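Local coordinates for protein nisin leader peptide-processing serine protease NisP (Lactococcus lactis subsp. lactis, PDB 4MZD) that cleaves the leader peptide from the precursor of the lantibiotic nisin as a subtilisin-like serine protease, and shows autocleavage activity at its own C-terminal part, at residues G239-A244 with N376-F381; A364-K369 with V398-G403; A193-N198 with I232-A237; A152-A157 with N352-P357; V275-S280 with F300-A305. All coordinates share one frame; numbering follows the deposited sequence.

Contact 1. Residues G239-A244 with N376-F381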
# COMPACT_ATOMS: atom_id res chain seq x y z
N GLY A 239 18.02 -1.31 -7.73
CA GLY A 239 17.53 -2.67 -7.80
C GLY A 239 16.27 -2.94 -7.00
O GLY A 239 15.91 -4.10 -6.79
N SER A 240 15.59 -1.88 -6.56
CA SER A 240 14.35 -2.01 -5.78
C SER A 240 13.12 -1.87 -6.67
O SER A 240 13.17 -1.21 -7.71
CB SER A 240 14.29 -0.95 -4.68
OG SER A 240 15.34 -1.12 -3.75
N ILE A 241 12.03 -2.50 -6.25
CA ILE A 241 10.74 -2.30 -6.89
C ILE A 241 9.80 -1.63 -5.89
O ILE A 241 9.86 -1.89 -4.69
CB ILE A 241 10.14 -3.63 -7.39
CG1 ILE A 241 9.01 -3.36 -8.39
CG2 ILE A 241 9.68 -4.50 -6.23
CD1 ILE A 241 8.66 -4.55 -9.26
N VAL A 242 8.94 -0.76 -6.41
CA VAL A 242 7.96 -0.05 -5.62
C VAL A 242 6.58 -0.60 -5.93
O VAL A 242 6.23 -0.80 -7.09
CB VAL A 242 8.03 1.46 -5.91
CG1 VAL A 242 6.92 2.20 -5.19
CG2 VAL A 242 9.40 2.01 -5.54
N VAL A 243 5.82 -0.85 -4.87
CA VAL A 243 4.46 -1.39 -4.93
C VAL A 243 3.57 -0.37 -4.25
O VAL A 243 3.81 -0.02 -3.09
CB VAL A 243 4.39 -2.75 -4.19
CG1 VAL A 243 3.03 -3.40 -4.35
CG2 VAL A 243 5.50 -3.68 -4.67
N ALA A 244 2.55 0.13 -4.95
CA ALA A 244 1.79 1.27 -4.48
C ALA A 244 0.29 1.07 -4.63
O ALA A 244 -0.18 0.51 -5.63
CB ALA A 244 2.22 2.53 -5.22
N ASN A 376 12.72 -5.11 -13.18
CA ASN A 376 11.97 -5.20 -14.43
C ASN A 376 11.48 -6.63 -14.66
O ASN A 376 10.32 -6.87 -15.00
CB ASN A 376 12.83 -4.73 -15.60
CG ASN A 376 12.05 -4.63 -16.90
OD1 ASN A 376 11.77 -5.64 -17.55
ND2 ASN A 376 11.70 -3.41 -17.28
N GLN A 377 12.39 -7.57 -14.46
CA GLN A 377 12.08 -8.99 -14.57
C GLN A 377 11.01 -9.37 -13.53
O GLN A 377 10.09 -10.15 -13.81
CB GLN A 377 13.37 -9.79 -14.35
CG GLN A 377 13.25 -11.30 -14.47
CD GLN A 377 14.54 -12.00 -14.06
OE1 GLN A 377 15.34 -11.44 -13.30
NE2 GLN A 377 14.74 -13.22 -14.54
N LEU A 378 11.13 -8.80 -12.34
CA LEU A 378 10.22 -9.11 -11.24
C LEU A 378 8.76 -8.77 -11.55
O LEU A 378 7.86 -9.59 -11.32
CB LEU A 378 10.70 -8.41 -9.97
CG LEU A 378 9.92 -8.73 -8.70
CD1 LEU A 378 9.96 -10.22 -8.38
CD2 LEU A 378 10.47 -7.92 -7.54
N LYS A 379 8.51 -7.56 -12.06
CA LYS A 379 7.14 -7.17 -12.39
C LYS A 379 6.56 -8.06 -13.49
O LYS A 379 5.41 -8.49 -13.40
CB LYS A 379 7.04 -5.68 -12.78
CG LYS A 379 5.62 -5.23 -13.09
CD LYS A 379 5.50 -3.71 -13.28
CE LYS A 379 4.09 -3.34 -13.75
NZ LYS A 379 3.88 -1.88 -13.96
N ARG A 380 7.35 -8.34 -14.52
CA ARG A 380 6.91 -9.23 -15.59
C ARG A 380 6.52 -10.59 -15.02
O ARG A 380 5.50 -11.17 -15.40
CB ARG A 380 8.00 -9.39 -16.66
CG ARG A 380 8.22 -8.15 -17.53
CD ARG A 380 9.22 -8.40 -18.66
NE ARG A 380 10.60 -8.23 -18.23
CZ ARG A 380 11.50 -9.21 -18.21
NH1 ARG A 380 12.74 -8.97 -17.79
NH2 ARG A 380 11.17 -10.43 -18.60
N PHE A 381 7.34 -11.10 -14.11
CA PHE A 381 7.10 -12.40 -13.51
C PHE A 381 5.78 -12.41 -12.73
O PHE A 381 4.99 -13.35 -12.83
CB PHE A 381 8.27 -12.80 -12.62
CG PHE A 381 8.10 -14.11 -11.93
CD1 PHE A 381 8.24 -15.30 -12.63
CD2 PHE A 381 7.80 -14.17 -10.59
CE1 PHE A 381 8.08 -16.52 -11.98
CE2 PHE A 381 7.64 -15.38 -9.94
CZ PHE A 381 7.78 -16.55 -10.64
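I241 overlaps the side of helix 375-384 with two of its branches, CG2 on L378 and CD1 on K379, joining strand 241-245 of the subtilisin-like central sheet to a helix packed against it. I241 CG2 lies 3.7 Å from L378 CD2, and the two side chains meet at an oblique angle. Further out, I241 CD1 reaches CB of K379 at 4.0 Å, the chains crossing at about a right angle, so the ethyl arm rests on the root of the lysine and not on its length. The ethyl arm gets there because CG1 of I241 is anti to the backbone N (chi1 -164°) and the chain stays extended at CD1. Both I241 and L378 are buried, and the touching side-chain atoms are carbons.

The polar end of K379 is bound elsewhere: its chain is fully extended and leads away from I241 to NZ, which bonds to the carbonyl oxygens of E283 and V285 just before strand 286-291, the parallel neighbour of 241-245 in the sheet. L378 also leans on V367 of helix 356-370, which places the leucine between sheet and second helix. Within helix 375-384, one turn links to the next through side chains: R380 NE donates to N376 OD1 at 2.9 Å with an N-H...O angle of 169°, and that oxygen lies only 5° out of the guanidinium plane.

Contact 2. Residues A364-K369 with V398-G403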
# COMPACT_ATOMS: atom_id res chain seq x y z
N ALA A 364 8.37 -10.11 -2.27
CA ALA A 364 9.58 -10.32 -1.50
C ALA A 364 9.90 -11.81 -1.39
O ALA A 364 11.07 -12.21 -1.49
CB ALA A 364 9.46 -9.67 -0.14
N LEU A 365 8.89 -12.65 -1.20
CA LEU A 365 9.11 -14.11 -1.19
C LEU A 365 9.76 -14.58 -2.49
O LEU A 365 10.69 -15.37 -2.46
CB LEU A 365 7.79 -14.86 -0.96
CG LEU A 365 7.13 -14.73 0.41
CD1 LEU A 365 5.73 -15.33 0.39
CD2 LEU A 365 7.96 -15.37 1.51
N VAL A 366 9.26 -14.07 -3.62
CA VAL A 366 9.77 -14.40 -4.95
C VAL A 366 11.21 -13.95 -5.14
O VAL A 366 12.05 -14.68 -5.68
CB VAL A 366 8.91 -13.72 -6.05
CG1 VAL A 366 9.58 -13.82 -7.42
CG2 VAL A 366 7.52 -14.30 -6.08
N VAL A 367 11.49 -12.72 -4.73
CA VAL A 367 12.84 -12.18 -4.84
C VAL A 367 13.81 -13.09 -4.11
O VAL A 367 14.88 -13.44 -4.62
CB VAL A 367 12.92 -10.75 -4.29
CG1 VAL A 367 14.36 -10.32 -4.10
CG2 VAL A 367 12.19 -9.78 -5.21
N ASP A 368 13.43 -13.50 -2.90
CA ASP A 368 14.26 -14.35 -2.07
C ASP A 368 14.38 -15.77 -2.63
O ASP A 368 15.49 -16.31 -2.72
CB ASP A 368 13.69 -14.37 -0.64
CG ASP A 368 14.67 -14.91 0.38
OD1 ASP A 368 15.73 -14.28 0.59
OD2 ASP A 368 14.36 -15.95 1.00
N LYS A 369 13.26 -16.36 -3.02
CA LYS A 369 13.26 -17.74 -3.51
C LYS A 369 14.05 -17.92 -4.80
O LYS A 369 14.82 -18.87 -4.95
CB LYS A 369 11.83 -18.25 -3.71
CG LYS A 369 11.77 -19.65 -4.32
CD LYS A 369 10.34 -20.12 -4.55
CE LYS A 369 10.29 -21.44 -5.31
NZ LYS A 369 10.69 -22.60 -4.47
N VAL A 398 0.45 -19.03 -4.28
CA VAL A 398 0.85 -20.35 -4.73
C VAL A 398 1.30 -20.31 -6.20
O VAL A 398 2.35 -20.85 -6.55
CB VAL A 398 -0.26 -21.39 -4.51
CG1 VAL A 398 0.11 -22.71 -5.18
CG2 VAL A 398 -0.49 -21.59 -3.01
N ASP A 399 0.52 -19.65 -7.05
CA ASP A 399 0.89 -19.53 -8.46
C ASP A 399 2.21 -18.79 -8.61
O ASP A 399 3.06 -19.15 -9.43
CB ASP A 399 -0.18 -18.79 -9.26
CG ASP A 399 -1.43 -19.62 -9.49
OD1 ASP A 399 -1.41 -20.85 -9.24
OD2 ASP A 399 -2.43 -19.04 -9.94
N LEU A 400 2.39 -17.74 -7.82
CA LEU A 400 3.58 -16.92 -7.91
C LEU A 400 4.82 -17.72 -7.50
O LEU A 400 5.83 -17.70 -8.19
CB LEU A 400 3.41 -15.69 -7.03
CG LEU A 400 4.46 -14.60 -7.21
CD1 LEU A 400 4.49 -14.13 -8.65
CD2 LEU A 400 4.14 -13.45 -6.27
N LEU A 401 4.73 -18.42 -6.37
CA LEU A 401 5.84 -19.24 -5.89
C LEU A 401 6.17 -20.36 -6.87
O LEU A 401 7.34 -20.65 -7.11
CB LEU A 401 5.52 -19.83 -4.51
CG LEU A 401 5.55 -18.85 -3.33
CD1 LEU A 401 4.94 -19.49 -2.09
CD2 LEU A 401 6.97 -18.37 -3.05
N ASN A 402 5.15 -20.99 -7.43
CA ASN A 402 5.37 -22.07 -8.39
C ASN A 402 5.99 -21.58 -9.70
O ASN A 402 6.74 -22.31 -10.34
CB ASN A 402 4.08 -22.85 -8.63
CG ASN A 402 3.71 -23.73 -7.45
OD1 ASN A 402 4.57 -24.14 -6.68
ND2 ASN A 402 2.42 -24.03 -7.32
N GLY A 403 5.67 -20.35 -10.09
CA GLY A 403 6.31 -19.71 -11.23
C GLY A 403 6.29 -20.51 -12.53
O GLY A 403 7.32 -20.64 -13.20
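Helices 364-369 and 398-402 run nearly parallel, their short axes 9.8 Å apart at an angle of 18°, and V366 CA and L401 CA make the nearest backbone pair at 6.3 Å. This is helix-on-helix packing at the C-terminal end of the subtilase fold, where helix 356-370 is flanked by the short helix 397-402. V366 points one methyl into L400: V366 CG2 is 3.3 Å from L400 CG and 3.5 Å from L400 CD2, closer than ordinary van der Waals contact, and the two side chains cross at about a right angle. L400 starts off beside the interface; with CG anti to its backbone N (chi1 -169°), its branch point turns onto that methyl.

L401 meets L365 and K369 instead. Its CD2 lies 4.2 Å from CB of L365 and 4.1 Å from CD of K369, so a single methyl touches residues one turn apart on the longer helix. F381 of helix 375-384 packs on both V366 and L400, and L87 of helix 83-87 on L401, which extends the apolar packing to those two helices. The K369 chain, partly exposed, runs extended and bends only at its last torsion, bringing CE to 3.5 Å from L401 O, an oxygen that accepts a hydrogen bond from Y370 OH.

Contact 3. Residues A193-N198 with I232-A237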
# COMPACT_ATOMS: atom_id res chain seq x y z
N ALA A 193 14.78 4.03 1.56
CA ALA A 193 14.46 2.61 1.59
C ALA A 193 15.32 1.84 0.58
O ALA A 193 15.77 0.74 0.87
CB ALA A 193 12.98 2.40 1.32
N ALA A 194 15.54 2.43 -0.59
CA ALA A 194 16.39 1.80 -1.60
C ALA A 194 17.85 1.77 -1.14
O ALA A 194 18.54 0.76 -1.29
CB ALA A 194 16.25 2.51 -2.93
N ASP A 195 18.31 2.88 -0.57
CA ASP A 195 19.68 2.94 -0.06
C ASP A 195 19.94 1.93 1.05
O ASP A 195 21.05 1.44 1.19
CB ASP A 195 20.01 4.36 0.42
CG ASP A 195 20.27 5.31 -0.74
OD1 ASP A 195 20.66 4.83 -1.82
OD2 ASP A 195 20.09 6.53 -0.57
N ASP A 196 18.91 1.62 1.83
CA ASP A 196 19.03 0.66 2.92
C ASP A 196 18.92 -0.79 2.44
O ASP A 196 18.97 -1.72 3.24
CB ASP A 196 17.98 0.92 4.00
CG ASP A 196 18.22 2.19 4.79
OD1 ASP A 196 19.33 2.77 4.71
OD2 ASP A 196 17.28 2.60 5.51
N GLY A 197 18.74 -0.99 1.13
CA GLY A 197 18.78 -2.32 0.55
C GLY A 197 17.46 -3.08 0.54
O GLY A 197 17.46 -4.29 0.32
N ASN A 198 16.35 -2.39 0.76
CA ASN A 198 15.04 -3.03 0.67
C ASN A 198 14.69 -3.26 -0.78
O ASN A 198 14.42 -2.31 -1.51
CB ASN A 198 13.96 -2.14 1.29
CG ASN A 198 14.17 -1.92 2.76
OD1 ASN A 198 13.90 -2.80 3.57
ND2 ASN A 198 14.66 -0.74 3.11
N ILE A 232 11.65 7.20 -7.96
CA ILE A 232 11.37 5.87 -8.46
C ILE A 232 12.46 5.37 -9.41
O ILE A 232 12.84 4.19 -9.37
CB ILE A 232 9.98 5.82 -9.13
CG1 ILE A 232 8.91 5.95 -8.05
CG2 ILE A 232 9.80 4.54 -9.93
CD1 ILE A 232 7.57 6.35 -8.59
N ASN A 233 12.96 6.25 -10.26
CA ASN A 233 14.08 5.90 -11.13
C ASN A 233 15.31 5.54 -10.32
O ASN A 233 16.04 4.62 -10.67
CB ASN A 233 14.40 7.04 -12.09
CG ASN A 233 13.41 7.13 -13.24
OD1 ASN A 233 12.73 6.16 -13.56
ND2 ASN A 233 13.34 8.30 -13.87
N TYR A 234 15.52 6.26 -9.23
CA TYR A 234 16.65 5.96 -8.36
C TYR A 234 16.48 4.59 -7.70
O TYR A 234 17.41 3.79 -7.67
CB TYR A 234 16.80 7.04 -7.30
CG TYR A 234 17.96 6.79 -6.39
CD1 TYR A 234 19.26 7.02 -6.83
CD2 TYR A 234 17.77 6.32 -5.09
CE1 TYR A 234 20.34 6.78 -6.01
CE2 TYR A 234 18.85 6.09 -4.26
CZ TYR A 234 20.14 6.33 -4.73
OH TYR A 234 21.24 6.11 -3.93
N ALA A 235 15.29 4.32 -7.19
CA ALA A 235 15.02 3.03 -6.57
C ALA A 235 15.27 1.91 -7.57
O ALA A 235 15.89 0.91 -7.25
CB ALA A 235 13.59 2.98 -6.05
N THR A 236 14.79 2.09 -8.80
CA THR A 236 15.04 1.12 -9.85
C THR A 236 16.54 0.93 -10.11
O THR A 236 17.01 -0.20 -10.22
CB THR A 236 14.35 1.56 -11.14
OG1 THR A 236 12.94 1.61 -10.91
CG2 THR A 236 14.64 0.58 -12.27
N ALA A 237 17.28 2.03 -10.18
CA ALA A 237 18.73 1.96 -10.41
C ALA A 237 19.42 1.16 -9.31
O ALA A 237 20.43 0.50 -9.55
CB ALA A 237 19.32 3.36 -10.49
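Y234 OH donates to D195 OD1 at 2.5 Å, a short bond and the one hydrogen bond between 193-198 and 232-237. The carboxylate oxygen uses its syn lone pair, on the side of OD2, and approaches the edge of the phenol near the ring plane. The two flat groups are turned 82° against each other, so the carboxylate stands across the ring edge instead of lying along it. Y234 reaches so far because its CG is anti to the backbone N (chi1 -179°), swinging the ring out toward the other helix. K238 NZ makes only a long, weak ion pair with D195 OD1.

Deeper in, A194 and A235 set the spacing. A194 CB rests 3.9 Å from A235 CA and 4.1 Å from A235 CB, and the CA atoms of this pair come within 5.3 Å, a closeness that small side chains permit.

The second shell fixes the end of the first helix. G197 closes it with a Schellman motif, its positive phi suited to glycine, and N198 then folds back: A193 O receives both N198 N and N198 ND2, the latter at 2.9 Å in the carbonyl plane on a lone pair. N198 OD1 accepts from S95 OG and N171 ND2, tying the turn to strands 95-100 and 169-174 of the central sheet. Thus the C-terminal end of helix 183-195 leans on helix 222-238 just before the chain enters strand 200-210 after the first helix and strand 241-245 after the second.

Contact 4. Residues A152-A157 with N352-P357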
# COMPACT_ATOMS: atom_id res chain seq x y z
N ALA A 152 1.76 -3.25 8.12
CA ALA A 152 2.86 -4.17 8.42
C ALA A 152 2.36 -5.58 8.71
O ALA A 152 2.98 -6.55 8.27
CB ALA A 152 3.68 -3.65 9.59
N GLY A 153 1.25 -5.70 9.44
CA GLY A 153 0.73 -7.02 9.75
C GLY A 153 0.39 -7.81 8.50
O GLY A 153 0.60 -9.03 8.46
N GLN A 154 -0.12 -7.14 7.48
CA GLN A 154 -0.46 -7.81 6.23
C GLN A 154 0.76 -8.40 5.55
O GLN A 154 0.65 -9.40 4.83
CB GLN A 154 -1.17 -6.85 5.28
CG GLN A 154 -2.51 -6.39 5.79
CD GLN A 154 -3.47 -7.55 5.89
OE1 GLN A 154 -3.87 -8.10 4.87
NE2 GLN A 154 -3.78 -7.96 7.12
N ILE A 155 1.92 -7.77 5.73
CA ILE A 155 3.15 -8.29 5.17
C ILE A 155 3.70 -9.45 5.99
O ILE A 155 4.02 -10.51 5.43
CB ILE A 155 4.25 -7.20 5.07
CG1 ILE A 155 3.73 -5.99 4.29
CG2 ILE A 155 5.50 -7.75 4.42
CD1 ILE A 155 4.69 -4.83 4.25
N THR A 156 3.82 -9.27 7.30
CA THR A 156 4.76 -10.06 8.08
C THR A 156 4.24 -10.64 9.39
O THR A 156 4.98 -11.32 10.09
CB THR A 156 6.04 -9.23 8.36
OG1 THR A 156 7.08 -10.09 8.79
CG2 THR A 156 5.79 -8.15 9.42
N ALA A 157 2.99 -10.37 9.76
CA ALA A 157 2.51 -10.88 11.05
C ALA A 157 2.81 -12.37 11.18
O ALA A 157 2.60 -13.15 10.24
CB ALA A 157 1.04 -10.62 11.25
N ASN A 352 -7.38 -0.14 -0.16
CA ASN A 352 -6.31 -0.67 -0.99
C ASN A 352 -4.95 -0.67 -0.30
O ASN A 352 -4.04 -1.39 -0.72
CB ASN A 352 -6.24 0.08 -2.31
CG ASN A 352 -7.43 -0.22 -3.20
OD1 ASN A 352 -8.18 -1.16 -2.94
ND2 ASN A 352 -7.60 0.56 -4.26
N SER A 353 -4.82 0.12 0.76
CA SER A 353 -3.61 0.05 1.59
C SER A 353 -3.35 -1.33 2.18
O SER A 353 -2.24 -1.58 2.63
CB SER A 353 -3.68 1.04 2.73
OG SER A 353 -4.80 0.79 3.54
N PHE A 354 -4.36 -2.20 2.20
CA PHE A 354 -4.23 -3.53 2.78
C PHE A 354 -4.14 -4.63 1.74
O PHE A 354 -3.79 -5.77 2.07
CB PHE A 354 -5.33 -3.76 3.81
CG PHE A 354 -5.38 -2.67 4.82
CD1 PHE A 354 -4.31 -2.49 5.70
CD2 PHE A 354 -6.42 -1.76 4.85
CE1 PHE A 354 -4.31 -1.44 6.59
CE2 PHE A 354 -6.43 -0.71 5.76
CZ PHE A 354 -5.36 -0.56 6.63
N ALA A 355 -4.43 -4.28 0.48
CA ALA A 355 -4.16 -5.15 -0.66
C ALA A 355 -2.68 -5.04 -1.05
O ALA A 355 -2.01 -6.04 -1.32
CB ALA A 355 -5.05 -4.76 -1.84
N THR A 356 -2.19 -3.81 -1.07
CA THR A 356 -0.82 -3.49 -1.46
C THR A 356 0.24 -4.32 -0.72
O THR A 356 1.09 -4.93 -1.36
CB THR A 356 -0.61 -1.97 -1.34
OG1 THR A 356 -1.58 -1.31 -2.15
CG2 THR A 356 0.77 -1.55 -1.81
N PRO A 357 0.18 -4.39 0.62
CA PRO A 357 1.19 -5.18 1.35
C PRO A 357 1.12 -6.67 1.08
O PRO A 357 2.14 -7.36 1.24
CB PRO A 357 0.87 -4.88 2.83
CG PRO A 357 -0.54 -4.38 2.82
CD PRO A 357 -0.63 -3.59 1.54
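Between N352 and P357 the chain meets helix 147-156 through F354 and P357, which touch Q154 and I155. At the start, N352 O is gripped twice, by T356 N and by T356 OG1 at 2.8 Å, from opposite faces of its carbonyl plane; the hydroxyl sits 36° out of that plane. S353 follows, predicted to be the charge-relay serine: its OG bonds to H147 NE2 and to R488 O, the latter consistent with the chain end staying in the active site after self-cleavage. S353 OG also stands 3.1 Å above one face of the F354 ring, offset toward the rim.

F354 brings its ring to within 4.3 Å, from CD1 to CG of Q154. In subtilisin-like proteases the nucleophile stands at the N-terminal end of a buried helix, here 356-370, and F354 and P357 set the beginning of that helix against the one headed by the predicted charge-relay histidine H147. The oxygens F354 O and Q154 OE1 lie 3.6 Å apart; both accept from K358 NZ, which would ease their approach, while Q154 NE2 binds T339 OG1; a chain bent at chi2 (-65°) carries the amide there.

P357 then lays its ring across both partners. P357 CG is 3.5 Å from Q154 CB, and P357 CB presses on I155 CG1 at 3.4 Å, tighter than usual carbon packing, with the isoleucine crossing the proline at about a right angle.

Contact 5. Residues V275-S280 with F300-A305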
# COMPACT_ATOMS: atom_id res chain seq x y z
N VAL A 275 -4.89 13.80 -15.34
CA VAL A 275 -4.82 13.47 -13.93
C VAL A 275 -4.26 12.07 -13.76
O VAL A 275 -4.64 11.14 -14.49
CB VAL A 275 -6.22 13.52 -13.28
CG1 VAL A 275 -6.12 13.25 -11.78
CG2 VAL A 275 -6.87 14.87 -13.54
N VAL A 276 -3.34 11.93 -12.81
CA VAL A 276 -2.78 10.63 -12.46
C VAL A 276 -2.91 10.36 -10.96
O VAL A 276 -2.97 11.30 -10.16
CB VAL A 276 -1.30 10.50 -12.91
CG1 VAL A 276 -1.18 10.71 -14.41
CG2 VAL A 276 -0.43 11.50 -12.16
N ASP A 277 -2.95 9.08 -10.62
CA ASP A 277 -2.96 8.56 -9.26
C ASP A 277 -1.50 8.20 -8.98
O ASP A 277 -0.97 7.25 -9.56
CB ASP A 277 -3.89 7.33 -9.23
CG ASP A 277 -4.21 6.84 -7.82
OD1 ASP A 277 -3.52 7.24 -6.86
OD2 ASP A 277 -5.16 6.03 -7.69
N ALA A 278 -0.83 9.00 -8.16
CA ALA A 278 0.62 8.87 -7.93
C ALA A 278 0.95 8.41 -6.50
O ALA A 278 0.31 8.84 -5.55
CB ALA A 278 1.29 10.21 -8.21
N PRO A 279 1.99 7.57 -6.34
CA PRO A 279 2.96 7.14 -7.37
C PRO A 279 2.61 5.85 -8.12
O PRO A 279 3.47 5.33 -8.84
CB PRO A 279 4.24 6.93 -6.56
CG PRO A 279 3.73 6.46 -5.22
CD PRO A 279 2.47 7.26 -4.98
N SER A 280 1.39 5.36 -8.01
CA SER A 280 1.05 4.10 -8.67
C SER A 280 1.07 4.18 -10.21
O SER A 280 1.20 3.15 -10.87
CB SER A 280 -0.31 3.56 -8.20
OG SER A 280 -1.37 4.38 -8.64
N PHE A 300 -15.10 0.58 -3.30
CA PHE A 300 -14.32 1.81 -3.15
C PHE A 300 -13.09 1.88 -4.06
O PHE A 300 -12.49 2.95 -4.18
CB PHE A 300 -13.86 1.99 -1.70
CG PHE A 300 -13.15 0.80 -1.14
CD1 PHE A 300 -11.84 0.50 -1.51
CD2 PHE A 300 -13.79 -0.05 -0.24
CE1 PHE A 300 -11.19 -0.61 -1.01
CE2 PHE A 300 -13.14 -1.16 0.27
CZ PHE A 300 -11.85 -1.45 -0.12
N SER A 301 -12.66 0.77 -4.64
CA SER A 301 -11.35 0.76 -5.30
C SER A 301 -11.34 1.51 -6.63
O SER A 301 -12.25 1.36 -7.45
CB SER A 301 -10.86 -0.66 -5.53
OG SER A 301 -9.56 -0.66 -6.10
N ASN A 302 -10.29 2.28 -6.85
CA ASN A 302 -10.02 2.75 -8.20
C ASN A 302 -9.73 1.54 -9.08
O ASN A 302 -9.40 0.45 -8.61
CB ASN A 302 -8.82 3.69 -8.21
CG ASN A 302 -9.13 5.06 -7.62
OD1 ASN A 302 -10.24 5.32 -7.14
ND2 ASN A 302 -8.15 5.94 -7.68
N ILE A 303 -9.86 1.75 -10.38
CA ILE A 303 -9.69 0.70 -11.36
C ILE A 303 -8.59 1.09 -12.33
O ILE A 303 -8.61 2.19 -12.89
CB ILE A 303 -11.00 0.44 -12.15
CG1 ILE A 303 -12.18 0.19 -11.20
CG2 ILE A 303 -10.82 -0.70 -13.14
CD1 ILE A 303 -12.99 1.43 -10.88
N GLY A 304 -7.62 0.20 -12.51
CA GLY A 304 -6.56 0.41 -13.48
C GLY A 304 -6.36 -0.84 -14.32
O GLY A 304 -6.27 -1.94 -13.78
N ALA A 305 -6.28 -0.68 -15.64
CA ALA A 305 -6.15 -1.82 -16.53
C ALA A 305 -4.84 -2.58 -16.31
O ALA A 305 -4.78 -3.79 -16.53
CB ALA A 305 -6.27 -1.38 -17.99
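D277 OD2 is held by two donors, N302 ND2 at 3.0 Å and the backbone N of G247. The site resembles the S1 pocket of a subtilisin-like protease specific for basic residues, because the other carboxylate oxygen, D277 OD1, forms a salt bridge with NH1 of R488, whose carbonyl oxygen binds S353. That geometry is consistent with D277 selecting arginine ahead of the cleaved bond.

The asparagine bond is somewhat bent: the N-H...O angle is 138°, and ND2 meets OD2 from above the carboxylate plane, 38° out of it. Carboxylate and amide planes stand 71° apart, and the two side chains approach from opposite directions. D277 extends across from strand 275-278 with CG anti to its backbone N, spanning part of the 9.2 Å between the CA atoms of D277 and N302. Both residues are buried, and their side-chain polar atoms have protein partners.

N302 has its amide orientation defined from the far end. N302 OD1 accepts from the backbone N atoms of L251 and D249, which leaves ND2 turned toward D277; ND2 also bonds to Y208 OH. The amide is therefore a second-shell support for the carboxylate, and the two donors on D277 OD2 together with the arginine would be expected to favour its charged form.

Next to N302 in sequence, S301 pins the loop: S301 OG donates to N302 O at 2.7 Å, on a lone pair in the carbonyl plane, and also accepts from N352 ND2 and G290 N.

In the fold
The five contacts belong to one subtilase core, and several touch one another. Contacts 1 and 2 have centres 13 Å apart and meet where F381 CE2 packs 3.5 Å from V366 CG1. Contact 3 leads into contact 1, since strand 241-245 follows helix 222-238, and S240 OG bonds to N198 O at 2.7 Å. Contact 4 carries S353 and joins contact 5 through N352 ND2 and S301 OG, 2.9 Å apart; R488 links the same two by bonding to S353 and D277, whose side chains lie about 11 Å apart. Contact 2, its nearest atoms about 6 Å from contact 4 and about 16 Å from contact 5, lies away from the predicted catalytic residues.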